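Local structure of DegV family protein (Streptococcus agalactiae, 3LUP) at residues 218-223 and 277-282; 203-208 and 214-219; 155-160 and 225-230; 6-11 and 129-134. The protein binds elaidic acid and may carry long-chain fatty acids in lipid transport or fatty acid metabolism. One frame throughout, in Å; residues are numbered along the deposited sequence.

How the interactions relate
Interactions 1, 2 and 3 gather on the six-stranded mixed sheet, while interaction 4 belongs to the parallel sheet. Interactions 1 and 2 share helix 210-224 and have centres 10 Å apart; I220 CD1 of the first lies 3.5 Å from Y204 CE2 of the second. Strands 277-283 and 159-163 run side by side, joining interaction 1 to interaction 3 through a probable hydrogen bond from I281 N to E159 O, 3.0 Å long. Helix 124-138 brings interaction 4 against interaction 3, where I155 CG1 is 3.7 Å from L130 CD1. The elaidic acid pocket draws on interaction 1 through F279 and G280 and on interaction 3 through G160.

Interaction 1: 218-223 and 277-282; sequences AEIVKE and VAFGIT. With ELA (Elaidic acid), chain B.
The aromatic ring of F279 is met by two branched side chains of helix 210-224, each using a different part of it. V221 sets its CG2 methyl over the middle of one face, 3.5 Å from the ring centroid and 8° from the ring normal. This is a CH-pi contact of almost ideal direction, in which all six ring carbons lie at similar distances from the one methyl. I220 comes instead to the rim: its CG2 sits in the ring plane, 3.7 Å from F279 CZ, and its side chain crosses that of the phenylalanine at about a right angle. In V221, CG2 lies anti to the carbonyl carbon and CG1 anti to the backbone N (chi1 174°), which turns CG2 to the ring.

Behind the ring, the strand backbone faces the ligand. The terminal methyl C18 of elaidic acid lies 3.4 Å from F279 O and 3.7 Å from G280 CA, so the same residue meets the helix with its side chain and the fatty acid tail with its carbonyl. Further out, F161 on neighbouring strand 159-163 places its ring nearly parallel to that of F279. V221 also touches I232 of strand 230-236 and L250 of helix 240-252, so helix 210-224 packs on the mixed sheet and against helix 240-252.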
loop_
_atom_site.group_PDB
_atom_site.type_symbol
_atom_site.label_atom_id
_atom_site.label_comp_id
_atom_site.label_asym_id
_atom_site.label_seq_id
_atom_site.Cartn_x
_atom_site.Cartn_y
_atom_site.Cartn_z
ATOM N N ALA A 218 -3.844 12.827 13.663
ATOM C CA ALA A 218 -2.674 13.040 14.522
ATOM C C ALA A 218 -2.826 12.361 15.876
ATOM O O ALA A 218 -1.887 11.743 16.360
ATOM C CB ALA A 218 -2.391 14.496 14.701
ATOM N N GLU A 219 -4.005 12.450 16.483
ATOM C CA GLU A 219 -4.239 11.769 17.757
ATOM C C GLU A 219 -4.141 10.251 17.625
ATOM O O GLU A 219 -3.609 9.575 18.517
ATOM C CB GLU A 219 -5.579 12.175 18.356
ATOM C CG GLU A 219 -5.569 13.572 18.967
ATOM C CD GLU A 219 -6.964 14.161 19.118
ATOM O OE1 GLU A 219 -7.952 13.385 19.124
ATOM O OE2 GLU A 219 -7.078 15.407 19.227
ATOM N N ILE A 220 -4.624 9.733 16.497
ATOM C CA ILE A 220 -4.638 8.297 16.240
ATOM C C ILE A 220 -3.225 7.757 16.086
ATOM O O ILE A 220 -2.910 6.691 16.614
ATOM C CB ILE A 220 -5.488 7.945 15.005
ATOM C CG1 ILE A 220 -6.975 8.156 15.304
ATOM C CG2 ILE A 220 -5.281 6.504 14.622
ATOM C CD1 ILE A 220 -7.889 8.008 14.114
ATOM N N VAL A 221 -2.379 8.498 15.373
ATOM C CA VAL A 221 -0.950 8.162 15.254
ATOM C C VAL A 221 -0.291 8.001 16.634
ATOM O O VAL A 221 0.513 7.087 16.850
ATOM C CB VAL A 221 -0.159 9.247 14.475
ATOM C CG1 VAL A 221 1.329 8.946 14.491
ATOM C CG2 VAL A 221 -0.638 9.360 13.050
ATOM N N LYS A 222 -0.656 8.887 17.560
ATOM C CA LYS A 222 -0.038 8.914 18.867
ATOM C C LYS A 222 -0.437 7.676 19.652
ATOM O O LYS A 222 0.381 7.122 20.413
ATOM C CB LYS A 222 -0.434 10.183 19.620
ATOM C CG LYS A 222 0.505 10.574 20.759
ATOM C CD LYS A 222 0.129 11.945 21.343
ATOM C CE LYS A 222 1.323 12.587 22.109
ATOM N NZ LYS A 222 0.993 13.909 22.762
ATOM N N GLU A 223 -1.690 7.248 19.455
ATOM C CA GLU A 223 -2.215 6.042 20.092
ATOM C C GLU A 223 -1.550 4.811 19.523
ATOM O O GLU A 223 -1.021 3.971 20.262
ATOM C CB GLU A 223 -3.711 5.919 19.869
ATOM C CG GLU A 223 -4.533 6.910 20.660
ATOM C CD GLU A 223 -6.013 6.541 20.674
ATOM O OE1 GLU A 223 -6.378 5.498 20.058
ATOM O OE2 GLU A 223 -6.798 7.293 21.311
ATOM N N VAL A 277 -5.818 12.174 1.840
ATOM C CA VAL A 277 -4.661 12.173 2.760
ATOM C C VAL A 277 -4.758 10.954 3.678
ATOM O O VAL A 277 -5.857 10.534 4.065
ATOM C CB VAL A 277 -4.526 13.509 3.580
ATOM C CG1 VAL A 277 -5.464 13.524 4.763
ATOM C CG2 VAL A 277 -3.101 13.722 4.066
ATOM N N ALA A 278 -3.606 10.372 4.001
ATOM C CA ALA A 278 -3.544 9.136 4.779
ATOM C C ALA A 278 -2.283 9.121 5.605
ATOM O O ALA A 278 -1.369 9.906 5.367
ATOM C CB ALA A 278 -3.556 7.937 3.867
ATOM N N PHE A 279 -2.224 8.229 6.583
ATOM C CA PHE A 279 -0.930 7.869 7.132
ATOM C C PHE A 279 -0.780 6.350 7.141
ATOM O O PHE A 279 -1.772 5.614 7.109
ATOM C CB PHE A 279 -0.671 8.492 8.520
ATOM C CG PHE A 279 -1.472 7.877 9.639
ATOM C CD1 PHE A 279 -2.608 8.519 10.127
ATOM C CD2 PHE A 279 -1.081 6.686 10.214
ATOM C CE1 PHE A 279 -3.359 7.971 11.166
ATOM C CE2 PHE A 279 -1.815 6.123 11.250
ATOM C CZ PHE A 279 -2.964 6.769 11.732
ATOM N N GLY A 280 0.469 5.893 7.167
ATOM C CA GLY A 280 0.766 4.490 7.394
ATOM C C GLY A 280 1.943 4.400 8.338
ATOM O O GLY A 280 2.897 5.189 8.209
ATOM N N ILE A 281 1.861 3.466 9.293
ATOM C CA ILE A 281 2.970 3.172 10.198
ATOM C C ILE A 281 3.477 1.738 10.014
ATOM O O ILE A 281 2.711 0.827 9.666
ATOM C CB ILE A 281 2.629 3.441 11.700
ATOM C CG1 ILE A 281 1.693 2.360 12.261
ATOM C CG2 ILE A 281 2.124 4.902 11.914
ATOM C CD1 ILE A 281 1.363 2.497 13.734
ATOM N N THR A 282 4.774 1.561 10.239
ATOM C CA THR A 282 5.418 0.272 10.126
ATOM C C THR A 282 6.405 0.165 11.268
ATOM O O THR A 282 7.142 1.119 11.519
ATOM C CB THR A 282 6.217 0.145 8.805
ATOM O OG1 THR A 282 5.365 0.461 7.709
ATOM C CG2 THR A 282 6.747 -1.257 8.615
HETATM C CA ELA B . -8.019 -5.228 -8.602
HETATM C C ELA B . -9.205 -5.512 -9.529
HETATM O O ELA B . -10.003 -4.611 -9.922
HETATM C C3 ELA B . -6.976 -4.286 -9.199
HETATM C C4 ELA B . -5.694 -4.287 -8.373
HETATM C C5 ELA B . -5.300 -2.880 -7.882
HETATM C C6 ELA B . -6.020 -2.515 -6.576
HETATM C C7 ELA B . -6.023 -1.047 -6.168
HETATM C C8 ELA B . -6.838 -0.864 -4.882
HETATM C C9 ELA B . -6.237 0.207 -3.982
HETATM C C10 ELA B . -6.972 0.758 -2.818
HETATM C C11 ELA B . -6.630 2.142 -2.305
HETATM C C12 ELA B . -6.432 2.178 -0.795
HETATM C C13 ELA B . -4.991 2.425 -0.381
HETATM C C14 ELA B . -4.866 3.178 0.937
HETATM C C15 ELA B . -3.389 3.472 1.235
HETATM C C16 ELA B . -3.125 3.933 2.670
HETATM C C17 ELA B . -2.227 2.946 3.409
HETATM C C18 ELA B . -1.244 3.639 4.345
HETATM O OXT ELA B . -9.409 -6.691 -9.901
#

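Interaction 2: 203-208 and 214-219; sequences VYEKVR and LKRLAE
V207 and R216 are the backbone neighbours of this contact, with CA atoms 8.1 Å apart. Strand 201-205 ends here, and the chain runs through a short loop into helix 210-224, whose segment 214-219 runs roughly across the direction of 203-207. Y204 and E205 both face V192 of the adjoining strand, making a classic beta bulge, and both consecutive side chains consequently start out toward the helix.

E205 uses this direction to meet R216 in a salt bridge. R216 NE stands 3.0 Å from E205 OE2, which it meets on the syn side, 21° out of the carboxylate plane, while the oxygen stays close to the guanidinium plane. The same NE makes a weak bond to E205 OE1, and NH2 adds a longer, weak one of 3.4 Å to that oxygen. Carboxylate and guanidinium planes are 46° apart, so the pair is skewed and not the flat, two-pronged kind. A bend at chi2 (76°) swings the arginine tip across the extended glutamate, while R216 CG rests 4.2 Å from V207 CG2. At the far side of the guanidinium, NH1 weakly holds E219 OE1, one turn along the helix at 3.2 Å, so that an arginine bridges two acids in a salt-bridge network.

The contact lies at the start of a beta-alpha-beta crossover: helix 210-224 carries the chain from edge strand 201-205 to the parallel strand 230-236, passing three intervening strands of the mixed sheet.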
loop_
_atom_site.group_PDB
_atom_site.type_symbol
_atom_site.label_atom_id
_atom_site.label_comp_id
_atom_site.label_asym_id
_atom_site.label_seq_id
_atom_site.Cartn_x
_atom_site.Cartn_y
_atom_site.Cartn_z
ATOM N N VAL A 203 -14.861 2.076 7.866
ATOM C CA VAL A 203 -14.908 3.358 8.544
ATOM C C VAL A 203 -14.444 3.166 9.976
ATOM O O VAL A 203 -15.015 2.389 10.736
ATOM C CB VAL A 203 -16.317 4.001 8.514
ATOM C CG1 VAL A 203 -16.285 5.399 9.121
ATOM C CG2 VAL A 203 -16.854 4.047 7.084
ATOM N N TYR A 204 -13.381 3.869 10.335
ATOM C CA TYR A 204 -12.940 3.879 11.713
ATOM C C TYR A 204 -13.866 4.764 12.552
ATOM O O TYR A 204 -14.427 4.306 13.541
ATOM C CB TYR A 204 -11.487 4.348 11.798
ATOM C CG TYR A 204 -10.915 4.330 13.192
ATOM C CD1 TYR A 204 -10.598 3.124 13.825
ATOM C CD2 TYR A 204 -10.678 5.523 13.876
ATOM C CE1 TYR A 204 -10.066 3.106 15.110
ATOM C CE2 TYR A 204 -10.142 5.519 15.158
ATOM C CZ TYR A 204 -9.841 4.307 15.768
ATOM O OH TYR A 204 -9.319 4.315 17.038
ATOM N N GLU A 205 -14.051 6.017 12.129
ATOM C CA GLU A 205 -14.766 7.003 12.938
ATOM C C GLU A 205 -15.516 8.026 12.061
ATOM O O GLU A 205 -14.974 8.491 11.052
ATOM C CB GLU A 205 -13.751 7.701 13.854
ATOM C CG GLU A 205 -14.316 8.380 15.089
ATOM C CD GLU A 205 -13.219 8.883 16.044
ATOM O OE1 GLU A 205 -12.254 8.120 16.313
ATOM O OE2 GLU A 205 -13.332 10.041 16.533
ATOM N N LYS A 206 -16.760 8.349 12.433
ATOM C CA LYS A 206 -17.477 9.481 11.833
ATOM C C LYS A 206 -16.917 10.761 12.447
ATOM O O LYS A 206 -17.030 10.980 13.653
ATOM C CB LYS A 206 -18.992 9.402 12.090
ATOM C CG LYS A 206 -19.777 8.420 11.202
ATOM C CD LYS A 206 -21.281 8.395 11.526
ATOM C CE LYS A 206 -22.120 9.126 10.477
ATOM N NZ LYS A 206 -23.477 9.563 10.950
ATOM N N VAL A 207 -16.271 11.583 11.631
ATOM C CA VAL A 207 -15.788 12.887 12.081
ATOM C C VAL A 207 -16.480 13.924 11.216
ATOM O O VAL A 207 -16.595 13.752 10.005
ATOM C CB VAL A 207 -14.242 13.017 11.989
ATOM C CG1 VAL A 207 -13.788 14.394 12.440
ATOM C CG2 VAL A 207 -13.572 11.955 12.855
ATOM N N ARG A 208 -16.957 14.994 11.828
ATOM C CA ARG A 208 -17.832 15.898 11.103
ATOM C C ARG A 208 -17.138 16.909 10.191
ATOM O O ARG A 208 -17.637 17.194 9.106
ATOM C CB ARG A 208 -18.818 16.561 12.053
ATOM C CG ARG A 208 -19.968 15.636 12.396
ATOM C CD ARG A 208 -21.029 16.356 13.168
ATOM N NE ARG A 208 -21.694 17.404 12.390
ATOM C CZ ARG A 208 -21.398 18.703 12.442
ATOM N NH1 ARG A 208 -20.423 19.155 13.226
ATOM N NH2 ARG A 208 -22.083 19.552 11.695
ATOM N N LEU A 214 -8.364 15.879 10.474
ATOM C CA LEU A 214 -6.908 15.863 10.444
ATOM C C LEU A 214 -6.347 15.793 11.849
ATOM O O LEU A 214 -5.380 15.063 12.086
ATOM C CB LEU A 214 -6.344 17.085 9.712
ATOM C CG LEU A 214 -6.693 17.217 8.232
ATOM C CD1 LEU A 214 -6.222 18.532 7.663
ATOM C CD2 LEU A 214 -6.134 16.050 7.443
ATOM N N LYS A 215 -6.955 16.552 12.768
ATOM C CA LYS A 215 -6.554 16.563 14.170
ATOM C C LYS A 215 -6.726 15.172 14.760
ATOM O O LYS A 215 -5.822 14.647 15.430
ATOM C CB LYS A 215 -7.373 17.575 14.973
ATOM C CG LYS A 215 -7.052 19.051 14.685
ATOM C CD LYS A 215 -7.348 19.948 15.889
ATOM C CE LYS A 215 -8.835 20.294 15.998
ATOM N NZ LYS A 215 -9.242 20.481 17.425
ATOM N N ARG A 216 -7.876 14.566 14.475
ATOM C CA ARG A 216 -8.140 13.187 14.856
ATOM C C ARG A 216 -7.105 12.180 14.298
ATOM O O ARG A 216 -6.710 11.261 15.000
ATOM C CB ARG A 216 -9.570 12.805 14.475
ATOM C CG ARG A 216 -10.069 11.532 15.120
ATOM C CD ARG A 216 -10.456 11.689 16.620
ATOM N NE ARG A 216 -10.477 10.357 17.230
ATOM C CZ ARG A 216 -9.443 9.789 17.854
ATOM N NH1 ARG A 216 -8.297 10.448 18.006
ATOM N NH2 ARG A 216 -9.553 8.561 18.346
ATOM N N LEU A 217 -6.653 12.357 13.058
ATOM C CA LEU A 217 -5.568 11.527 12.514
ATOM C C LEU A 217 -4.274 11.602 13.348
ATOM O O LEU A 217 -3.685 10.567 13.696
ATOM C CB LEU A 217 -5.262 11.904 11.060
ATOM C CG LEU A 217 -6.193 11.445 9.932
ATOM C CD1 LEU A 217 -5.708 12.060 8.646
ATOM C CD2 LEU A 217 -6.279 9.910 9.807
ATOM N N ALA A 218 -3.844 12.827 13.663
ATOM C CA ALA A 218 -2.674 13.040 14.522
ATOM C C ALA A 218 -2.826 12.361 15.876
ATOM O O ALA A 218 -1.887 11.743 16.360
ATOM C CB ALA A 218 -2.391 14.496 14.701
ATOM N N GLU A 219 -4.005 12.450 16.483
ATOM C CA GLU A 219 -4.239 11.769 17.757
ATOM C C GLU A 219 -4.141 10.251 17.625
ATOM O O GLU A 219 -3.609 9.575 18.517
ATOM C CB GLU A 219 -5.579 12.175 18.356
ATOM C CG GLU A 219 -5.569 13.572 18.967
ATOM C CD GLU A 219 -6.964 14.161 19.118
ATOM O OE1 GLU A 219 -7.952 13.385 19.124
ATOM O OE2 GLU A 219 -7.078 15.407 19.227
#

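Interaction 3: 155-160 and 225-230; sequences IEKIEG and TADGEY
K157 reaches D227 and Y230 between two connecting segments whose backbones stay well apart, the nearest CA atoms being those of K157 and T225 at 9.1 Å. The lysine ends in a salt bridge: NZ is 3.0 Å from D227 OD2 and meets that oxygen nearly along its C-O axis. Bends at chi2 (-58°) and chi3 (-83°) carry the lysine chain obliquely past the Y230 hydroxyl, bringing both CB and CE to 3.8 Å from Y230 OH.

Each segment is a turn from a helix into a strand: 155-160 leads from helix 144-155 into strand 159-163, while the loop at 225-230 leads from helix 210-224 into strand 230-236. The two strands run parallel to each other on the two sides of strand 277-283, so their entry loops lie at the same end of the mixed sheet. The Y230 ring also packs on I281 of the strand between them.

The other carboxylate oxygen of D227 is used within its own loop. Y230 OH donates to D227 OD1 on the syn side, 32° out of the carboxylate plane.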
loop_
_atom_site.group_PDB
_atom_site.type_symbol
_atom_site.label_atom_id
_atom_site.label_comp_id
_atom_site.label_asym_id
_atom_site.label_seq_id
_atom_site.Cartn_x
_atom_site.Cartn_y
_atom_site.Cartn_z
ATOM N N ILE A 155 3.484 -7.232 9.870
ATOM C CA ILE A 155 2.207 -7.039 9.196
ATOM C C ILE A 155 1.090 -6.778 10.211
ATOM O O ILE A 155 0.165 -6.061 9.918
ATOM C CB ILE A 155 1.881 -8.250 8.292
ATOM C CG1 ILE A 155 2.700 -8.156 7.010
ATOM C CG2 ILE A 155 0.373 -8.360 8.000
ATOM C CD1 ILE A 155 3.066 -9.483 6.407
ATOM N N GLU A 156 1.206 -7.341 11.413
ATOM C CA GLU A 156 0.222 -7.144 12.488
ATOM C C GLU A 156 0.240 -5.774 13.167
ATOM O O GLU A 156 -0.757 -5.368 13.764
ATOM C CB GLU A 156 0.389 -8.223 13.559
ATOM C CG GLU A 156 0.248 -9.645 13.033
ATOM C CD GLU A 156 -1.086 -9.892 12.354
ATOM O OE1 GLU A 156 -2.071 -10.186 13.070
ATOM O OE2 GLU A 156 -1.151 -9.807 11.111
ATOM N N LYS A 157 1.362 -5.070 13.117
ATOM C CA LYS A 157 1.458 -3.797 13.813
ATOM C C LYS A 157 1.257 -2.628 12.870
ATOM O O LYS A 157 0.950 -1.534 13.315
ATOM C CB LYS A 157 2.781 -3.660 14.569
ATOM C CG LYS A 157 3.180 -4.844 15.465
ATOM C CD LYS A 157 2.162 -5.197 16.550
ATOM C CE LYS A 157 2.308 -4.332 17.781
ATOM N NZ LYS A 157 1.327 -4.704 18.855
ATOM N N ILE A 158 1.416 -2.875 11.570
ATOM C CA ILE A 158 1.163 -1.874 10.539
ATOM C C ILE A 158 -0.271 -1.343 10.640
ATOM O O ILE A 158 -1.199 -2.082 10.972
ATOM C CB ILE A 158 1.448 -2.439 9.129
ATOM C CG1 ILE A 158 2.951 -2.533 8.887
ATOM C CG2 ILE A 158 0.845 -1.564 8.037
ATOM C CD1 ILE A 158 3.337 -3.578 7.892
ATOM N N GLU A 159 -0.440 -0.055 10.376
ATOM C CA GLU A 159 -1.736 0.594 10.421
ATOM C C GLU A 159 -1.796 1.544 9.250
ATOM O O GLU A 159 -0.770 2.111 8.862
ATOM C CB GLU A 159 -1.886 1.414 11.708
ATOM C CG GLU A 159 -1.794 0.610 13.023
ATOM C CD GLU A 159 -2.979 -0.354 13.263
ATOM O OE1 GLU A 159 -4.125 -0.089 12.791
ATOM O OE2 GLU A 159 -2.750 -1.379 13.944
ATOM N N GLY A 160 -2.989 1.740 8.701
ATOM C CA GLY A 160 -3.184 2.663 7.598
ATOM C C GLY A 160 -4.506 3.377 7.756
ATOM O O GLY A 160 -5.560 2.752 7.679
ATOM N N THR A 225 1.193 4.358 17.867
ATOM C CA THR A 225 2.650 4.235 17.952
ATOM C C THR A 225 3.161 4.130 19.376
ATOM O O THR A 225 4.368 4.091 19.611
ATOM C CB THR A 225 3.369 5.397 17.234
ATOM O OG1 THR A 225 3.017 6.641 17.853
ATOM C CG2 THR A 225 2.989 5.430 15.772
ATOM N N ALA A 226 2.237 4.066 20.327
ATOM C CA ALA A 226 2.585 4.015 21.754
ATOM C C ALA A 226 3.343 2.755 22.152
ATOM O O ALA A 226 4.047 2.756 23.153
ATOM C CB ALA A 226 1.336 4.147 22.597
ATOM N N ASP A 227 3.196 1.689 21.369
ATOM C CA ASP A 227 3.742 0.386 21.749
ATOM C C ASP A 227 5.121 0.019 21.164
ATOM O O ASP A 227 5.598 -1.095 21.366
ATOM C CB ASP A 227 2.713 -0.743 21.539
ATOM C CG ASP A 227 2.294 -0.905 20.095
ATOM O OD1 ASP A 227 2.610 -0.023 19.271
ATOM O OD2 ASP A 227 1.637 -1.920 19.787
ATOM N N GLY A 228 5.762 0.944 20.459
ATOM C CA GLY A 228 7.086 0.668 19.929
ATOM C C GLY A 228 7.599 1.737 19.001
ATOM O O GLY A 228 7.105 2.871 19.000
ATOM N N GLU A 229 8.591 1.371 18.197
ATOM C CA GLU A 229 9.263 2.319 17.313
ATOM C C GLU A 229 8.789 2.137 15.876
ATOM O O GLU A 229 8.973 1.066 15.284
ATOM C CB GLU A 229 10.784 2.149 17.426
ATOM C CG GLU A 229 11.356 2.470 18.811
ATOM C CD GLU A 229 11.504 3.976 19.052
ATOM O OE1 GLU A 229 12.164 4.655 18.223
ATOM O OE2 GLU A 229 10.968 4.484 20.065
ATOM N N TYR A 230 8.171 3.179 15.315
ATOM C CA TYR A 230 7.546 3.071 13.997
ATOM C C TYR A 230 8.080 4.042 12.968
ATOM O O TYR A 230 8.257 5.217 13.255
ATOM C CB TYR A 230 6.044 3.307 14.112
ATOM C CG TYR A 230 5.302 2.234 14.862
ATOM C CD1 TYR A 230 4.681 1.186 14.183
ATOM C CD2 TYR A 230 5.213 2.267 16.265
ATOM C CE1 TYR A 230 3.991 0.197 14.870
ATOM C CE2 TYR A 230 4.530 1.278 16.960
ATOM C CZ TYR A 230 3.916 0.251 16.254
ATOM O OH TYR A 230 3.239 -0.731 16.942
#

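Interaction 4: 6-11 and 129-134; sequences LALITD and NLVRNA
L8 and V131 join a strand to a helix that covers one face of a four-stranded parallel sheet, the layered packing familiar from alpha/beta folds. Strand 6-11 is an inner strand of that sheet. Helix 124-138 runs almost exactly antiparallel to it, with an angle of 177° between the two segments and an axis separation of 9.6 Å.

The L8 side chain drives its CD2 methyl into the helix surface between two residues three positions apart. On one side this methyl meets V131, lying 3.8 Å from both its CA and its CG1; on the other it touches A134 CB at 3.9 Å. The small alanine lets the leucine tip come close to the helix backbone, where V131 O is also near. V131 is forked across the strand: CG1 turns to L8, whereas CG2 turns to T10, one step further on the same face of the sheet, and comes 4.1 Å from its CB. That division follows from a chi1 of 172°, which places CG1 anti to the backbone N and CG2 anti to the carbonyl carbon. T10 meets V131 through carbon, while its OG1 is hydrogen-bonded to L90 O, just after strand 86-89.

R132 and N133, the next two residues of the helix, turn away from the strand and pair with each other. R132 NH1 forms a salt bridge with D231 of the mixed sheet, and R132 NE donates to N133 OD1 at 3.0 Å, lying in the carbonyl plane with a C=O...N angle of 159°.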
loop_
_atom_site.group_PDB
_atom_site.type_symbol
_atom_site.label_atom_id
_atom_site.label_comp_id
_atom_site.label_asym_id
_atom_site.label_seq_id
_atom_site.Cartn_x
_atom_site.Cartn_y
_atom_site.Cartn_z
ATOM N N LEU A 6 17.791 -15.052 -1.847
ATOM C CA LEU A 6 16.393 -14.705 -1.649
ATOM C C LEU A 6 15.970 -13.587 -2.591
ATOM O O LEU A 6 16.680 -12.580 -2.726
ATOM C CB LEU A 6 16.165 -14.277 -0.201
ATOM C CG LEU A 6 14.822 -13.642 0.176
ATOM C CD1 LEU A 6 13.697 -14.691 0.158
ATOM C CD2 LEU A 6 14.913 -12.960 1.533
ATOM N N ALA A 7 14.829 -13.770 -3.255
ATOM C CA ALA A 7 14.294 -12.736 -4.116
ATOM C C ALA A 7 13.122 -12.061 -3.430
ATOM O O ALA A 7 12.373 -12.699 -2.662
ATOM C CB ALA A 7 13.873 -13.304 -5.424
ATOM N N LEU A 8 12.964 -10.772 -3.706
ATOM C CA LEU A 8 11.799 -10.063 -3.231
ATOM C C LEU A 8 10.898 -9.562 -4.337
ATOM O O LEU A 8 11.325 -8.812 -5.222
ATOM C CB LEU A 8 12.170 -8.940 -2.252
ATOM C CG LEU A 8 11.941 -9.494 -0.849
ATOM C CD1 LEU A 8 13.254 -9.941 -0.240
ATOM C CD2 LEU A 8 11.203 -8.521 0.048
ATOM N N ILE A 9 9.641 -10.000 -4.287
ATOM C CA ILE A 9 8.668 -9.545 -5.273
ATOM C C ILE A 9 7.546 -8.720 -4.638
ATOM O O ILE A 9 7.002 -9.057 -3.561
ATOM C CB ILE A 9 8.095 -10.696 -6.148
ATOM C CG1 ILE A 9 9.207 -11.418 -6.899
ATOM C CG2 ILE A 9 7.166 -10.157 -7.206
ATOM C CD1 ILE A 9 9.867 -12.519 -6.132
ATOM N N THR A 10 7.235 -7.628 -5.329
ATOM C CA THR A 10 6.199 -6.712 -4.921
ATOM C C THR A 10 5.534 -6.133 -6.155
ATOM O O THR A 10 5.853 -6.533 -7.262
ATOM C CB THR A 10 6.760 -5.592 -4.015
ATOM O OG1 THR A 10 5.672 -4.770 -3.561
ATOM C CG2 THR A 10 7.783 -4.745 -4.756
ATOM N N ASP A 11 4.606 -5.206 -5.964
ATOM C CA ASP A 11 3.944 -4.574 -7.083
ATOM C C ASP A 11 4.120 -3.074 -6.959
ATOM O O ASP A 11 4.628 -2.594 -5.961
ATOM C CB ASP A 11 2.468 -4.982 -7.153
ATOM C CG ASP A 11 1.745 -4.802 -5.822
ATOM O OD1 ASP A 11 1.720 -3.650 -5.298
ATOM O OD2 ASP A 11 1.208 -5.822 -5.306
ATOM N N ASN A 129 8.121 -0.543 3.032
ATOM C CA ASN A 129 8.886 -0.771 4.256
ATOM C C ASN A 129 9.057 -2.252 4.586
ATOM O O ASN A 129 10.119 -2.649 5.022
ATOM C CB ASN A 129 8.233 -0.059 5.437
ATOM C CG ASN A 129 8.394 1.467 5.387
ATOM O OD1 ASN A 129 7.741 2.175 6.156
ATOM N ND2 ASN A 129 9.267 1.972 4.506
ATOM N N LEU A 130 8.023 -3.064 4.357
ATOM C CA LEU A 130 8.137 -4.511 4.557
ATOM C C LEU A 130 9.210 -5.132 3.681
ATOM O O LEU A 130 9.981 -5.972 4.130
ATOM C CB LEU A 130 6.804 -5.222 4.324
ATOM C CG LEU A 130 5.762 -5.031 5.429
ATOM C CD1 LEU A 130 4.428 -5.630 4.988
ATOM C CD2 LEU A 130 6.219 -5.600 6.767
ATOM N N VAL A 131 9.240 -4.717 2.424
ATOM C CA VAL A 131 10.244 -5.175 1.483
ATOM C C VAL A 131 11.627 -4.837 2.025
ATOM O O VAL A 131 12.448 -5.725 2.244
ATOM C CB VAL A 131 10.016 -4.534 0.092
ATOM C CG1 VAL A 131 11.160 -4.844 -0.862
ATOM C CG2 VAL A 131 8.658 -4.977 -0.489
ATOM N N ARG A 132 11.858 -3.551 2.268
ATOM C CA ARG A 132 13.075 -3.072 2.896
ATOM C C ARG A 132 13.441 -3.847 4.178
ATOM O O ARG A 132 14.590 -4.249 4.347
ATOM C CB ARG A 132 12.921 -1.582 3.180
ATOM C CG ARG A 132 14.185 -0.847 3.547
ATOM C CD ARG A 132 14.480 -0.913 5.032
ATOM N NE ARG A 132 13.308 -0.570 5.831
ATOM C CZ ARG A 132 12.920 0.672 6.105
ATOM N NH1 ARG A 132 11.840 0.875 6.853
ATOM N NH2 ARG A 132 13.603 1.712 5.636
ATOM N N ASN A 133 12.480 -4.041 5.077
ATOM C CA ASN A 133 12.719 -4.783 6.319
ATOM C C ASN A 133 13.222 -6.192 6.058
ATOM O O ASN A 133 14.214 -6.626 6.649
ATOM C CB ASN A 133 11.466 -4.831 7.206
ATOM C CG ASN A 133 11.115 -3.482 7.779
ATOM O OD1 ASN A 133 11.787 -2.492 7.497
ATOM N ND2 ASN A 133 10.051 -3.423 8.571
ATOM N N ALA A 134 12.543 -6.894 5.157
ATOM C CA ALA A 134 12.900 -8.264 4.842
ATOM C C ALA A 134 14.319 -8.313 4.292
ATOM O O ALA A 134 15.057 -9.262 4.541
ATOM C CB ALA A 134 11.921 -8.858 3.851
#